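Local coordinates for hydrolase, haloacid dehalogenase-like family (Streptococcus pneumoniae, PDB 2FI1), which is a haloacid dehalogenase-like hydrolase that probably cleaves a small substrate, perhaps a phosphate ester, at a metal-dependent active site, at residues A[39-42]-A[43-47]; A[52-55]-A[56-60]; A[71-74]-A[75-78]. All coordinates share one frame; numbering follows the deposited sequence.

Overall arrangement
All three interactions lie in the helical cap inserted between the first strand of the Rossmann-like core, 8-11, and the rest of its five-stranded parallel sheet. They come in series along the chain: interaction 1 at the start of helix 41-50, interaction 2 through helix 52-59 and interaction 3 at the end of helix 66-77. Interactions 1 and 2 have centres about 11 Å apart and are in contact, through Ala47 against Phe54, Ala55 and Phe59 and through Gln39 against Phe59; interaction 3 lies about 17 Å from each by centres, without touching either. Helix 20-34 meets side chains from all three, while the calcium ion sits in the core.

Interaction 1: A[39-42]-A[43-47]; sequences QDHD and SVYQA
Asp40 turns its carboxylate forward onto Ser43, one oxygen to each of two donors. OD1 takes the hydroxyl of Ser43 OG at 2.8 Å through its syn lone pair, while OD2 receives Ser43 N at 2.9 Å from above the carboxylate plane. The reach depends on chi1 of 68°, which sets Asp40 CG between its own backbone N and carbonyl carbon. This is the N-cap of helix 41-50, part of the helical cap of a haloacid dehalogenase-like fold; the negative group at the helix start should be favoured by the helix dipole. One turn on, Tyr45 N closes on His41 O at 2.9 Å. The two side chains run side by side, both with CG anti to the backbone N, and their rings, 30° from parallel with centroids 5.5 Å apart, are displaced past each other with little overlap; His41 CE1 comes 3.9 Å from Tyr45 CD1. The imidazole is held at both nitrogens: ND1 gives a 2.7 Å bond, almost in the ring plane, to the anti lone pair of Asp42 OD1, and NE2 bonds Glu22 of helix 20-34. Tyr45 OH is held by Asp19. On the buried flank, Val44 CG2 rests 3.9 Å from Gln39 CB.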
loop_
_atom_site.group_PDB
_atom_site.type_symbol
_atom_site.label_atom_id
_atom_site.label_comp_id
_atom_site.label_asym_id
_atom_site.label_seq_id
_atom_site.Cartn_x
_atom_site.Cartn_y
_atom_site.Cartn_z
ATOM N N GLN A 39 -6.282 1.901 -24.364
ATOM C CA GLN A 39 -6.560 3.003 -23.446
ATOM C C GLN A 39 -5.263 3.403 -22.773
ATOM O O GLN A 39 -4.367 2.579 -22.577
ATOM C CB GLN A 39 -7.601 2.613 -22.390
ATOM C CG GLN A 39 -9.006 2.407 -22.944
ATOM C CD GLN A 39 -9.697 3.690 -23.392
ATOM O OE1 GLN A 39 -9.204 4.800 -23.167
ATOM N NE2 GLN A 39 -10.864 3.539 -24.021
ATOM N N ASP A 40 -5.174 4.676 -22.417
ATOM C CA ASP A 40 -3.954 5.228 -21.853
ATOM C C ASP A 40 -3.764 4.866 -20.378
ATOM O O ASP A 40 -4.723 4.688 -19.621
ATOM C CB ASP A 40 -3.919 6.750 -22.033
ATOM C CG ASP A 40 -4.960 7.463 -21.203
ATOM O OD1 ASP A 40 -6.128 7.504 -21.625
ATOM O OD2 ASP A 40 -4.580 7.973 -20.137
ATOM N N HIS A 41 -2.501 4.796 -19.984
ATOM C CA HIS A 41 -2.099 4.475 -18.624
ATOM C C HIS A 41 -2.803 5.313 -17.565
ATOM O O HIS A 41 -3.378 4.774 -16.618
ATOM C CB HIS A 41 -0.582 4.650 -18.492
ATOM C CG HIS A 41 -0.080 4.526 -17.087
ATOM N ND1 HIS A 41 -0.131 5.566 -16.187
ATOM C CD2 HIS A 41 0.467 3.479 -16.425
ATOM C CE1 HIS A 41 0.363 5.164 -15.027
ATOM N NE2 HIS A 41 0.744 3.904 -15.150
ATOM N N ASP A 42 -2.745 6.636 -17.696
ATOM C CA ASP A 42 -3.203 7.499 -16.614
ATOM C C ASP A 42 -4.712 7.388 -16.396
ATOM O O ASP A 42 -5.170 7.447 -15.259
ATOM C CB ASP A 42 -2.814 8.963 -16.865
ATOM C CG ASP A 42 -1.322 9.210 -16.763
ATOM O OD1 ASP A 42 -0.547 8.259 -16.520
ATOM O OD2 ASP A 42 -0.927 10.390 -16.935
ATOM N N SER A 43 -5.476 7.216 -17.470
ATOM C CA SER A 43 -6.930 7.058 -17.349
ATOM C C SER A 43 -7.291 5.765 -16.645
ATOM O O SER A 43 -8.170 5.747 -15.782
ATOM C CB SER A 43 -7.616 7.066 -18.710
ATOM O OG SER A 43 -7.469 8.328 -19.348
ATOM N N VAL A 44 -6.628 4.687 -17.043
ATOM C CA VAL A 44 -6.886 3.373 -16.466
ATOM C C VAL A 44 -6.482 3.350 -14.987
ATOM O O VAL A 44 -7.223 2.839 -14.142
ATOM C CB VAL A 44 -6.173 2.273 -17.270
ATOM C CG1 VAL A 44 -6.201 0.938 -16.544
ATOM C CG2 VAL A 44 -6.825 2.127 -18.645
ATOM N N TYR A 45 -5.337 3.935 -14.674
ATOM C CA TYR A 45 -4.832 3.988 -13.309
ATOM C C TYR A 45 -5.828 4.719 -12.412
ATOM O O TYR A 45 -6.190 4.244 -11.328
ATOM C CB TYR A 45 -3.464 4.684 -13.339
ATOM C CG TYR A 45 -2.633 4.647 -12.082
ATOM C CD1 TYR A 45 -1.552 3.788 -11.972
ATOM C CD2 TYR A 45 -2.887 5.504 -11.027
ATOM C CE1 TYR A 45 -0.765 3.776 -10.840
ATOM C CE2 TYR A 45 -2.110 5.487 -9.887
ATOM C CZ TYR A 45 -1.049 4.624 -9.803
ATOM O OH TYR A 45 -0.288 4.636 -8.655
ATOM N N GLN A 46 -6.290 5.883 -12.855
ATOM C CA GLN A 46 -7.234 6.652 -12.066
ATOM C C GLN A 46 -8.550 5.911 -11.904
ATOM O O GLN A 46 -9.143 5.918 -10.818
ATOM C CB GLN A 46 -7.450 8.037 -12.694
ATOM C CG GLN A 46 -8.485 8.916 -11.992
ATOM C CD GLN A 46 -8.159 9.196 -10.550
ATOM O OE1 GLN A 46 -6.985 9.226 -10.155
ATOM N NE2 GLN A 46 -9.209 9.409 -9.740
ATOM N N ALA A 47 -9.017 5.272 -12.970
ATOM C CA ALA A 47 -10.264 4.513 -12.893
ATOM C C ALA A 47 -10.164 3.371 -11.885
ATOM O O ALA A 47 -11.099 3.150 -11.106
ATOM C CB ALA A 47 -10.657 3.985 -14.242
#

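Interaction 2: A[52-55]-A[56-60]; sequences TPFA and IETFA
Thr58 grips the carbonyl oxygen of Phe54 twice, with OG1 at 2.8 Å from Phe54 O and with its backbone N at 2.9 Å from the same atom. The two donors arrive from opposite faces of the carbonyl plane, and the N-H...O angle is 144°. The setting is helix 52-59, a two-turn helix of the cap of this haloacid dehalogenase-like protein, and the hydroxyl bond back to the residue four earlier is a familiar use of threonine within a helix. With chi1 of -63°, Thr58 OG1 lies anti to its own carbonyl carbon and can fold back along the helix.

The same oxygen sits over one face of the Phe54 ring, offset toward the rim, with CE1 of Phe54 3.2 Å from Thr58 OG1. The methyl branch of Thr58 goes the other way: its CG2 lies 3.6 Å above the plane of the Phe59 ring, over the centre, a CH-pi type of placement. One threonine is thereby fitted between two aromatic side chains, its hydroxyl facing one and its methyl the other.

Further back, Ile56 extends its CG1 branch beside Thr52, whose CG2 methyl meets Ile56 CD1; these two side chains cross obliquely. Backbone bonds from Ile56 N to Thr52 O and from Glu57 N to Pro53 O carry the helix through this turn.

Neighbouring helices form the outer shell. Ala47 of helix 41-50 packs on Phe54, Ala55 and Phe59, Phe28 of helix 20-34 touches Ala55, Ile56 and Phe59, and Phe66 and Leu67 of helix 66-77 touch Ile56. In the last turn Phe59 N donates to Ala55 O, and CD2 of the Phe59 ring approaches Ala55 O to 3.4 Å.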
loop_
_atom_site.group_PDB
_atom_site.type_symbol
_atom_site.label_atom_id
_atom_site.label_comp_id
_atom_site.label_asym_id
_atom_site.label_seq_id
_atom_site.Cartn_x
_atom_site.Cartn_y
_atom_site.Cartn_z
ATOM N N THR A 52 -12.515 -1.313 -9.285
ATOM C CA THR A 52 -12.455 -2.193 -10.439
ATOM C C THR A 52 -13.784 -2.208 -11.200
ATOM O O THR A 52 -13.778 -2.150 -12.422
ATOM C CB THR A 52 -11.974 -3.590 -10.045
ATOM O OG1 THR A 52 -10.694 -3.467 -9.418
ATOM C CG2 THR A 52 -11.867 -4.494 -11.251
ATOM N N PRO A 53 -14.927 -2.279 -10.500
ATOM C CA PRO A 53 -16.170 -2.197 -11.263
ATOM C C PRO A 53 -16.298 -0.915 -12.102
ATOM O O PRO A 53 -16.803 -0.971 -13.227
ATOM C CB PRO A 53 -17.252 -2.268 -10.178
ATOM C CG PRO A 53 -16.606 -3.013 -9.070
ATOM C CD PRO A 53 -15.182 -2.558 -9.077
ATOM N N PHE A 54 -15.829 0.217 -11.577
ATOM C CA PHE A 54 -15.877 1.464 -12.354
ATOM C C PHE A 54 -14.982 1.378 -13.594
ATOM O O PHE A 54 -15.381 1.796 -14.686
ATOM C CB PHE A 54 -15.479 2.675 -11.515
ATOM C CG PHE A 54 -15.364 3.934 -12.329
ATOM C CD1 PHE A 54 -16.495 4.499 -12.900
ATOM C CD2 PHE A 54 -14.137 4.525 -12.545
ATOM C CE1 PHE A 54 -16.396 5.640 -13.672
ATOM C CE2 PHE A 54 -14.036 5.671 -13.312
ATOM C CZ PHE A 54 -15.168 6.220 -13.882
ATOM N N ALA A 55 -13.783 0.831 -13.427
ATOM C CA ALA A 55 -12.875 0.692 -14.556
ATOM C C ALA A 55 -13.462 -0.226 -15.628
ATOM O O ALA A 55 -13.368 0.056 -16.822
ATOM C CB ALA A 55 -11.526 0.176 -14.100
ATOM N N ILE A 56 -14.057 -1.341 -15.213
ATOM C CA ILE A 56 -14.657 -2.276 -16.169
ATOM C C ILE A 56 -15.885 -1.682 -16.850
ATOM O O ILE A 56 -16.034 -1.800 -18.059
ATOM C CB ILE A 56 -14.978 -3.633 -15.508
ATOM C CG1 ILE A 56 -13.655 -4.343 -15.188
ATOM C CG2 ILE A 56 -15.863 -4.494 -16.418
ATOM C CD1 ILE A 56 -13.805 -5.628 -14.421
ATOM N N GLU A 57 -16.753 -1.027 -16.095
ATOM C CA GLU A 57 -17.926 -0.409 -16.724
ATOM C C GLU A 57 -17.516 0.697 -17.698
ATOM O O GLU A 57 -18.182 0.911 -18.715
ATOM C CB GLU A 57 -18.901 0.134 -15.680
ATOM C CG GLU A 57 -20.293 0.523 -16.247
ATOM C CD GLU A 57 -21.077 -0.640 -16.902
ATOM O OE1 GLU A 57 -20.686 -1.829 -16.782
ATOM O OE2 GLU A 57 -22.113 -0.353 -17.544
ATOM N N THR A 58 -16.422 1.388 -17.396
ATOM C CA THR A 58 -15.949 2.493 -18.243
ATOM C C THR A 58 -15.284 1.996 -19.524
ATOM O O THR A 58 -15.590 2.491 -20.621
ATOM C CB THR A 58 -14.979 3.394 -17.462
ATOM O OG1 THR A 58 -15.689 3.978 -16.366
ATOM C CG2 THR A 58 -14.411 4.502 -18.328
ATOM N N PHE A 59 -14.399 1.010 -19.398
ATOM C CA PHE A 59 -13.525 0.612 -20.496
ATOM C C PHE A 59 -13.844 -0.753 -21.108
ATOM O O PHE A 59 -13.432 -1.014 -22.242
ATOM C CB PHE A 59 -12.067 0.613 -20.016
ATOM C CG PHE A 59 -11.573 1.961 -19.588
ATOM C CD1 PHE A 59 -11.544 3.020 -20.480
ATOM C CD2 PHE A 59 -11.126 2.172 -18.294
ATOM C CE1 PHE A 59 -11.094 4.257 -20.082
ATOM C CE2 PHE A 59 -10.677 3.411 -17.890
ATOM C CZ PHE A 59 -10.661 4.459 -18.785
ATOM N N ALA A 60 -14.542 -1.627 -20.376
ATOM C CA ALA A 60 -14.720 -3.030 -20.781
ATOM C C ALA A 60 -16.101 -3.609 -20.441
ATOM O O ALA A 60 -16.195 -4.771 -20.055
ATOM C CB ALA A 60 -13.636 -3.878 -20.123
#

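Interaction 3: A[71-74]-A[75-78]; sequences KENE and AREL
Ala75 N gives its hydrogen to Lys71 O at 3.0 Å, a nearly straight bond of 162° that belongs to the i to i+4 ladder in the last turns of helix 66-77. This helix is part of the alpha-helical cap of the haloacid dehalogenase-like fold. Glu77 N to Asn73 O repeats the spacing, and Leu78 N to Glu74 O carries the ladder to the end of the segment.

On the surface side, Asn73 and Arg76 lie side by side and point the same way. Arg76 NH1 comes 3.0 Å from Asn73 OD1, which sits at the edge of the guanidinium close to its plane, although the amide and guanidinium planes are 70° apart. The bend at chi3 (-56°) folds the arginine back along the helix, leaving Glu72 O over one guanidinium face. The carboxylate of Glu72 stays farther off, OE1 being 5.1 Å from Arg76 NH2, so attraction between these charges is probably modest. The other end of the Asn73 amide, ND2, bonds Thr31 of helix 20-34.

Glu74 runs out extended and hands OE2 to the hydroxyl of Ser24 on that same helix. Leu78 leans back over its stem, with CD1 4.2 Å from Glu74 CG and 3.8 Å from Glu74 O.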
loop_
_atom_site.group_PDB
_atom_site.type_symbol
_atom_site.label_atom_id
_atom_site.label_comp_id
_atom_site.label_asym_id
_atom_site.label_seq_id
_atom_site.Cartn_x
_atom_site.Cartn_y
_atom_site.Cartn_z
ATOM N N LYS A 71 -7.568 -10.653 -14.173
ATOM C CA LYS A 71 -7.042 -11.136 -12.891
ATOM C C LYS A 71 -5.846 -12.066 -13.081
ATOM O O LYS A 71 -4.895 -12.035 -12.294
ATOM C CB LYS A 71 -8.134 -11.825 -12.068
ATOM C CG LYS A 71 -9.241 -10.895 -11.631
ATOM C CD LYS A 71 -8.814 -9.980 -10.510
ATOM C CE LYS A 71 -9.979 -9.108 -10.092
ATOM N NZ LYS A 71 -9.706 -8.393 -8.836
ATOM N N GLU A 72 -5.885 -12.883 -14.128
ATOM C CA GLU A 72 -4.744 -13.733 -14.444
ATOM C C GLU A 72 -3.525 -12.891 -14.823
ATOM O O GLU A 72 -2.420 -13.129 -14.341
ATOM C CB GLU A 72 -5.104 -14.738 -15.543
ATOM C CG GLU A 72 -6.030 -15.845 -15.048
ATOM C CD GLU A 72 -6.145 -17.021 -16.008
ATOM O OE1 GLU A 72 -5.166 -17.306 -16.737
ATOM O OE2 GLU A 72 -7.218 -17.670 -16.022
ATOM N N ASN A 73 -3.731 -11.879 -15.661
ATOM C CA ASN A 73 -2.644 -10.982 -16.038
ATOM C C ASN A 73 -2.115 -10.175 -14.850
ATOM O O ASN A 73 -0.917 -9.918 -14.757
ATOM C CB ASN A 73 -3.072 -10.048 -17.173
ATOM C CG ASN A 73 -3.069 -10.736 -18.528
ATOM O OD1 ASN A 73 -2.279 -11.655 -18.766
ATOM N ND2 ASN A 73 -3.930 -10.282 -19.427
ATOM N N GLU A 74 -3.007 -9.797 -13.937
ATOM C CA GLU A 74 -2.605 -9.066 -12.739
ATOM C C GLU A 74 -1.726 -9.937 -11.837
ATOM O O GLU A 74 -0.721 -9.470 -11.313
ATOM C CB GLU A 74 -3.842 -8.576 -11.990
ATOM C CG GLU A 74 -3.544 -7.721 -10.768
ATOM C CD GLU A 74 -4.789 -7.460 -9.953
ATOM O OE1 GLU A 74 -5.517 -8.420 -9.639
ATOM O OE2 GLU A 74 -5.052 -6.295 -9.608
ATOM N N ALA A 75 -2.111 -11.196 -11.651
ATOM C CA ALA A 75 -1.296 -12.117 -10.861
ATOM C C ALA A 75 0.101 -12.250 -11.454
ATOM O O ALA A 75 1.095 -12.271 -10.723
ATOM C CB ALA A 75 -1.962 -13.472 -10.771
ATOM N N ARG A 76 0.183 -12.322 -12.779
ATOM C CA ARG A 76 1.480 -12.362 -13.456
ATOM C C ARG A 76 2.317 -11.111 -13.200
ATOM O O ARG A 76 3.508 -11.199 -12.918
ATOM C CB ARG A 76 1.304 -12.553 -14.953
ATOM C CG ARG A 76 2.611 -12.788 -15.690
ATOM C CD ARG A 76 2.388 -13.368 -17.073
ATOM N NE ARG A 76 1.612 -14.608 -17.025
ATOM C CZ ARG A 76 0.311 -14.722 -17.299
ATOM N NH1 ARG A 76 -0.416 -13.670 -17.661
ATOM N NH2 ARG A 76 -0.273 -15.913 -17.210
ATOM N N GLU A 77 1.700 -9.939 -13.297
ATOM C CA GLU A 77 2.404 -8.700 -12.976
ATOM C C GLU A 77 2.935 -8.705 -11.548
ATOM O O GLU A 77 4.046 -8.219 -11.293
ATOM C CB GLU A 77 1.479 -7.494 -13.164
ATOM C CG GLU A 77 1.370 -7.035 -14.593
ATOM C CD GLU A 77 2.657 -6.381 -15.081
ATOM O OE1 GLU A 77 3.274 -5.591 -14.329
ATOM O OE2 GLU A 77 3.044 -6.660 -16.214
ATOM N N LEU A 78 2.146 -9.247 -10.623
ATOM C CA LEU A 78 2.513 -9.270 -9.207
ATOM C C LEU A 78 3.600 -10.296 -8.881
ATOM O O LEU A 78 4.054 -10.365 -7.740
ATOM C CB LEU A 78 1.284 -9.501 -8.331
ATOM C CG LEU A 78 0.398 -8.268 -8.144
ATOM C CD1 LEU A 78 -0.939 -8.665 -7.570
ATOM C CD2 LEU A 78 1.093 -7.237 -7.269
#